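Local coordinates for protein putative 2,5-diketo-D-gluconic acid reductase B (PDB 3UP8) that probably reduces small carbonyl compounds such as methylglyoxal with NADPH, as an aldo/keto reductase of the 2,5-diketo-D-gluconate reductase type, at residues 99-111 with 132-146. Sequence-based numbering, arbitrary orientation.
Sequences DNYRHDAFIASVD and SDVPMAERIGALNEV
The first turns of two consecutive outer helices of the TIM barrel, 103-117 and 136-148, lie side by side and pack through the Phe106 ring and the Ala142 methyl. Ala142 CB sits almost over the middle of that ring, 3.5 Å from its centroid and 12° off the ring normal, a CH-pi contact. The phenyl group reaches the neighbouring helix because its CG stands anti to the backbone N (chi1 -164°); its CZ also meets Leu143 CD2. Ile107, next to Phe106 in sequence, puts its CD1 3.7 Å from Val146 CG1, one turn beyond Ala142. Strand 122-127 links the two helices in the alternating beta/alpha order of the barrel, and its Leu127 is touched by Tyr101, Phe106 and Leu143, so the apolar seam continues into the barrel wall. The axes of the parts 103-111 and 136-146 run in the same general sense, 34° apart.

Polar bonds run along the more exposed edge of the interface. Extended Glu138 directs the anti lone pair of OE2 to the first-turn backbone N of His103, 2.9 Å away, and a water donates to the same oxygen. His103 NE2 gives a 2.7 Å bond to Glu145 OE1, which lies in the imidazole plane, while the N-H comes in on the syn side, tilted from the carboxylate plane; ND1 donates to Asp104 OD1. With both ring nitrogens donating between two carboxylates, the imidazole is likely to be protonated. A leucine here would probably leave the carboxylates of Glu145 and Asp104 each without its imidazole N-H.

At the loop end, Arg139 CD lies over one face of Tyr101, toward its rim and 3.3 Å from CD1, while Ser132 CB meets the ring edge. The Tyr101 hydroxyl bonds to Trp129 O and Arg139 NH1 to Pro130 O; the corner lies beside His128, a predicted substrate-binding residue.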
loop_
_atom_site.group_PDB
_atom_site.type_symbol
_atom_site.label_atom_id
_atom_site.label_comp_id
_atom_site.label_asym_id
_atom_site.label_seq_id
_atom_site.Cartn_x
_atom_site.Cartn_y
_atom_site.Cartn_z
ATOM N N ASP A 99 15.702 -10.061 -5.197
ATOM C CA ASP A 99 16.507 -11.114 -5.856
ATOM C C ASP A 99 16.275 -11.109 -7.367
ATOM O O ASP A 99 17.036 -11.703 -8.135
ATOM C CB ASP A 99 16.158 -12.507 -5.303
ATOM C CG ASP A 99 16.649 -12.723 -3.869
ATOM O OD1 ASP A 99 17.478 -11.932 -3.359
ATOM O OD2 ASP A 99 16.198 -13.711 -3.255
ATOM N N ASN A 100 15.203 -10.453 -7.788
ATOM C CA ASN A 100 14.824 -10.423 -9.186
ATOM C C ASN A 100 15.150 -9.102 -9.884
ATOM O O ASN A 100 14.598 -8.805 -10.943
ATOM C CB ASN A 100 13.331 -10.734 -9.323
ATOM C CG ASN A 100 12.965 -12.113 -8.795
ATOM O OD1 ASN A 100 13.752 -13.056 -8.881
ATOM N ND2 ASN A 100 11.761 -12.235 -8.248
ATOM N N TYR A 101 16.046 -8.313 -9.305
ATOM C CA TYR A 101 16.310 -6.968 -9.820
ATOM C C TYR A 101 17.116 -6.849 -11.116
ATOM O O TYR A 101 16.906 -5.914 -11.868
ATOM C CB TYR A 101 16.937 -6.102 -8.732
ATOM C CG TYR A 101 15.924 -5.482 -7.789
ATOM C CD1 TYR A 101 16.354 -4.716 -6.714
ATOM C CD2 TYR A 101 14.543 -5.655 -7.967
ATOM C CE1 TYR A 101 15.458 -4.109 -5.843
ATOM C CE2 TYR A 101 13.622 -5.053 -7.084
ATOM C CZ TYR A 101 14.099 -4.287 -6.024
ATOM O OH TYR A 101 13.250 -3.663 -5.136
ATOM N N ARG A 102 18.027 -7.780 -11.388
ATOM C CA ARG A 102 18.752 -7.729 -12.661
ATOM C C ARG A 102 17.770 -7.877 -13.824
ATOM O O ARG A 102 16.793 -8.627 -13.727
ATOM C CB ARG A 102 19.838 -8.803 -12.718
ATOM C CG ARG A 102 20.905 -8.627 -11.635
ATOM C CD ARG A 102 22.151 -9.465 -11.897
ATOM N NE ARG A 102 22.508 -9.488 -13.319
ATOM C CZ ARG A 102 23.516 -10.188 -13.836
ATOM N NH1 ARG A 102 24.299 -10.925 -13.052
ATOM N NH2 ARG A 102 23.742 -10.156 -15.143
ATOM N N HIS A 103 18.022 -7.157 -14.913
ATOM C CA HIS A 103 17.061 -7.063 -16.029
ATOM C C HIS A 103 16.354 -8.377 -16.404
ATOM O O HIS A 103 15.122 -8.443 -16.394
ATOM C CB HIS A 103 17.702 -6.470 -17.297
ATOM C CG HIS A 103 16.776 -6.470 -18.470
ATOM N ND1 HIS A 103 16.782 -7.463 -19.422
ATOM C CD2 HIS A 103 15.751 -5.646 -18.792
ATOM C CE1 HIS A 103 15.841 -7.220 -20.319
ATOM N NE2 HIS A 103 15.200 -6.119 -19.960
ATOM N N ASP A 104 17.127 -9.402 -16.758
ATOM C CA ASP A 104 16.525 -10.648 -17.256
ATOM C C ASP A 104 15.671 -11.365 -16.193
ATOM O O ASP A 104 14.598 -11.859 -16.515
ATOM C CB ASP A 104 17.577 -11.593 -17.842
ATOM C CG ASP A 104 18.162 -11.089 -19.185
ATOM O OD1 ASP A 104 17.844 -9.968 -19.654
ATOM O OD2 ASP A 104 18.958 -11.838 -19.779
ATOM N N ALA A 105 16.162 -11.435 -14.954
ATOM C CA ALA A 105 15.391 -11.976 -13.830
ATOM C C ALA A 105 14.138 -11.130 -13.540
ATOM O O ALA A 105 13.092 -11.655 -13.139
ATOM C CB ALA A 105 16.275 -12.078 -12.585
ATOM N N PHE A 106 14.255 -9.817 -13.742
ATOM C CA PHE A 106 13.162 -8.880 -13.493
ATOM C C PHE A 106 12.001 -9.199 -14.430
ATOM O O PHE A 106 10.878 -9.451 -13.987
ATOM C CB PHE A 106 13.666 -7.446 -13.748
ATOM C CG PHE A 106 12.785 -6.357 -13.184
ATOM C CD1 PHE A 106 13.281 -5.504 -12.201
ATOM C CD2 PHE A 106 11.487 -6.163 -13.653
ATOM C CE1 PHE A 106 12.495 -4.486 -11.694
ATOM C CE2 PHE A 106 10.688 -5.134 -13.153
ATOM C CZ PHE A 106 11.195 -4.293 -12.171
ATOM N N ILE A 107 12.293 -9.191 -15.725
ATOM C CA ILE A 107 11.311 -9.430 -16.766
ATOM C C ILE A 107 10.664 -10.795 -16.556
ATOM O O ILE A 107 9.433 -10.904 -16.599
ATOM C CB ILE A 107 11.959 -9.358 -18.187
ATOM C CG1 ILE A 107 12.591 -7.988 -18.444
ATOM C CG2 ILE A 107 10.974 -9.724 -19.277
ATOM C CD1 ILE A 107 11.697 -6.768 -18.181
ATOM N N ALA A 108 11.484 -11.817 -16.304
ATOM C CA ALA A 108 10.956 -13.183 -16.082
ATOM C C ALA A 108 10.042 -13.257 -14.850
ATOM O O ALA A 108 8.982 -13.899 -14.891
ATOM C CB ALA A 108 12.096 -14.207 -15.985
ATOM N N SER A 109 10.438 -12.591 -13.765
ATOM C CA SER A 109 9.631 -12.626 -12.530
ATOM C C SER A 109 8.254 -11.991 -12.707
ATOM O O SER A 109 7.298 -12.371 -12.029
ATOM C CB SER A 109 10.372 -11.990 -11.348
ATOM O OG SER A 109 10.337 -10.582 -11.428
ATOM N N VAL A 110 8.162 -11.006 -13.595
ATOM C CA VAL A 110 6.895 -10.335 -13.849
ATOM C C VAL A 110 5.950 -11.299 -14.580
ATOM O O VAL A 110 4.796 -11.461 -14.184
ATOM C CB VAL A 110 7.095 -9.005 -14.605
ATOM C CG1 VAL A 110 5.761 -8.438 -15.093
ATOM C CG2 VAL A 110 7.812 -8.008 -13.699
ATOM N N ASP A 111 6.461 -11.962 -15.614
ATOM C CA ASP A 111 5.681 -12.982 -16.318
ATOM C C ASP A 111 5.223 -14.081 -15.357
ATOM O O ASP A 111 4.104 -14.587 -15.480
ATOM C CB ASP A 111 6.489 -13.593 -17.468
ATOM C CG ASP A 111 6.610 -12.667 -18.656
ATOM O OD1 ASP A 111 5.837 -11.687 -18.759
ATOM O OD2 ASP A 111 7.488 -12.935 -19.506
ATOM N N SER A 132 19.988 -2.710 -2.924
ATOM C CA SER A 132 20.360 -3.650 -3.979
ATOM C C SER A 132 21.690 -3.208 -4.593
ATOM O O SER A 132 21.977 -2.005 -4.660
ATOM C CB SER A 132 19.293 -3.654 -5.079
ATOM O OG SER A 132 19.660 -4.510 -6.156
ATOM N N ASP A 133 22.483 -4.176 -5.045
ATOM C CA ASP A 133 23.675 -3.918 -5.871
ATOM C C ASP A 133 23.315 -3.545 -7.309
ATOM O O ASP A 133 24.154 -3.026 -8.044
ATOM C CB ASP A 133 24.579 -5.168 -5.919
ATOM C CG ASP A 133 25.326 -5.415 -4.617
ATOM O OD1 ASP A 133 25.326 -4.536 -3.724
ATOM O OD2 ASP A 133 25.943 -6.500 -4.496
ATOM N N VAL A 134 22.085 -3.832 -7.737
ATOM C CA VAL A 134 21.662 -3.503 -9.105
ATOM C C VAL A 134 21.412 -1.990 -9.222
ATOM O O VAL A 134 20.700 -1.418 -8.392
ATOM C CB VAL A 134 20.381 -4.282 -9.525
ATOM C CG1 VAL A 134 19.971 -3.920 -10.961
ATOM C CG2 VAL A 134 20.597 -5.789 -9.366
ATOM N N PRO A 135 22.021 -1.336 -10.234
ATOM C CA PRO A 135 21.854 0.113 -10.397
ATOM C C PRO A 135 20.385 0.501 -10.475
ATOM O O PRO A 135 19.577 -0.204 -11.110
ATOM C CB PRO A 135 22.565 0.398 -11.734
ATOM C CG PRO A 135 23.630 -0.631 -11.797
ATOM C CD PRO A 135 22.994 -1.884 -11.201
HETATM N N MSE A 136 20.032 1.586 -9.804
HETATM C CA MSE A 136 18.664 2.094 -9.837
HETATM C C MSE A 136 18.124 2.240 -11.266
HETATM O O MSE A 136 16.980 1.859 -11.542
HETATM C CB MSE A 136 18.572 3.419 -9.056
HETATM C CG MSE A 136 17.169 3.974 -8.885
HETATM SE SE MSE A 136 16.034 2.721 -7.884
HETATM C CE MSE A 136 16.832 2.964 -6.108
ATOM N N ALA A 137 18.924 2.782 -12.185
ATOM C CA ALA A 137 18.415 2.976 -13.550
ATOM C C ALA A 137 18.101 1.657 -14.276
ATOM O O ALA A 137 17.262 1.638 -15.157
ATOM C CB ALA A 137 19.356 3.830 -14.394
ATOM N N GLU A 138 18.789 0.577 -13.916
ATOM C CA GLU A 138 18.479 -0.739 -14.482
ATOM C C GLU A 138 17.104 -1.229 -13.987
ATOM O O GLU A 138 16.326 -1.765 -14.759
ATOM C CB GLU A 138 19.560 -1.769 -14.139
ATOM C CG GLU A 138 19.339 -3.134 -14.802
ATOM C CD GLU A 138 20.476 -4.134 -14.551
ATOM O OE1 GLU A 138 21.622 -3.705 -14.275
ATOM O OE2 GLU A 138 20.217 -5.362 -14.615
ATOM N N ARG A 139 16.809 -1.030 -12.704
ATOM C CA ARG A 139 15.511 -1.450 -12.139
ATOM C C ARG A 139 14.400 -0.584 -12.695
ATOM O O ARG A 139 13.347 -1.077 -13.071
ATOM C CB ARG A 139 15.522 -1.355 -10.617
ATOM C CG ARG A 139 16.571 -2.229 -9.976
ATOM C CD ARG A 139 16.640 -1.947 -8.486
ATOM N NE ARG A 139 17.791 -1.130 -8.132
ATOM C CZ ARG A 139 17.969 -0.559 -6.946
ATOM N NH1 ARG A 139 17.055 -0.686 -5.989
ATOM N NH2 ARG A 139 19.060 0.161 -6.728
ATOM N N ILE A 140 14.652 0.718 -12.755
ATOM C CA ILE A 140 13.657 1.662 -13.249
ATOM C C ILE A 140 13.434 1.394 -14.734
ATOM O O ILE A 140 12.292 1.450 -15.213
ATOM C CB ILE A 140 14.100 3.142 -13.004
ATOM C CG1 ILE A 140 14.150 3.485 -11.501
ATOM C CG2 ILE A 140 13.223 4.113 -13.762
ATOM C CD1 ILE A 140 12.800 3.487 -10.761
ATOM N N GLY A 141 14.520 1.090 -15.456
ATOM C CA GLY A 141 14.411 0.719 -16.874
ATOM C C GLY A 141 13.499 -0.490 -17.094
ATOM O O GLY A 141 12.681 -0.511 -18.027
ATOM N N ALA A 142 13.674 -1.507 -16.254
ATOM C CA ALA A 142 12.852 -2.720 -16.336
ATOM C C ALA A 142 11.390 -2.431 -15.986
ATOM O O ALA A 142 10.504 -2.960 -16.645
ATOM C CB ALA A 142 13.404 -3.796 -15.465
ATOM N N LEU A 143 11.138 -1.575 -14.983
ATOM C CA LEU A 143 9.759 -1.139 -14.694
ATOM C C LEU A 143 9.106 -0.522 -15.918
ATOM O O LEU A 143 7.971 -0.868 -16.272
ATOM C CB LEU A 143 9.700 -0.109 -13.554
ATOM C CG LEU A 143 9.672 -0.558 -12.098
ATOM C CD1 LEU A 143 9.741 0.712 -11.218
ATOM C CD2 LEU A 143 8.427 -1.404 -11.770
ATOM N N ASN A 144 9.820 0.396 -16.576
ATOM C CA ASN A 144 9.279 1.022 -17.775
ATOM C C ASN A 144 9.073 0.028 -18.922
ATOM O O ASN A 144 8.126 0.146 -19.684
ATOM C CB ASN A 144 10.187 2.171 -18.234
ATOM C CG ASN A 144 9.925 3.441 -17.457
ATOM O OD1 ASN A 144 9.094 4.252 -17.851
ATOM N ND2 ASN A 144 10.580 3.585 -16.321
ATOM N N GLU A 145 9.975 -0.935 -19.051
ATOM C CA GLU A 145 9.838 -1.935 -20.111
ATOM C C GLU A 145 8.517 -2.693 -19.967
ATOM O O GLU A 145 7.745 -2.777 -20.919
ATOM C CB GLU A 145 10.999 -2.917 -20.094
ATOM C CG GLU A 145 10.878 -4.029 -21.164
ATOM C CD GLU A 145 12.101 -4.946 -21.204
ATOM O OE1 GLU A 145 13.196 -4.476 -20.853
ATOM O OE2 GLU A 145 11.974 -6.140 -21.591
ATOM N N VAL A 146 8.249 -3.224 -18.783
ATOM C CA VAL A 146 7.023 -4.010 -18.599
ATOM C C VAL A 146 5.757 -3.161 -18.675
ATOM O O VAL A 146 4.698 -3.663 -19.070
ATOM C CB VAL A 146 7.053 -4.858 -17.316
ATOM C CG1 VAL A 146 8.134 -5.909 -17.425
ATOM C CG2 VAL A 146 7.264 -3.977 -16.043
HETATM O O HOH W 1 21.576 -7.374 -15.900
#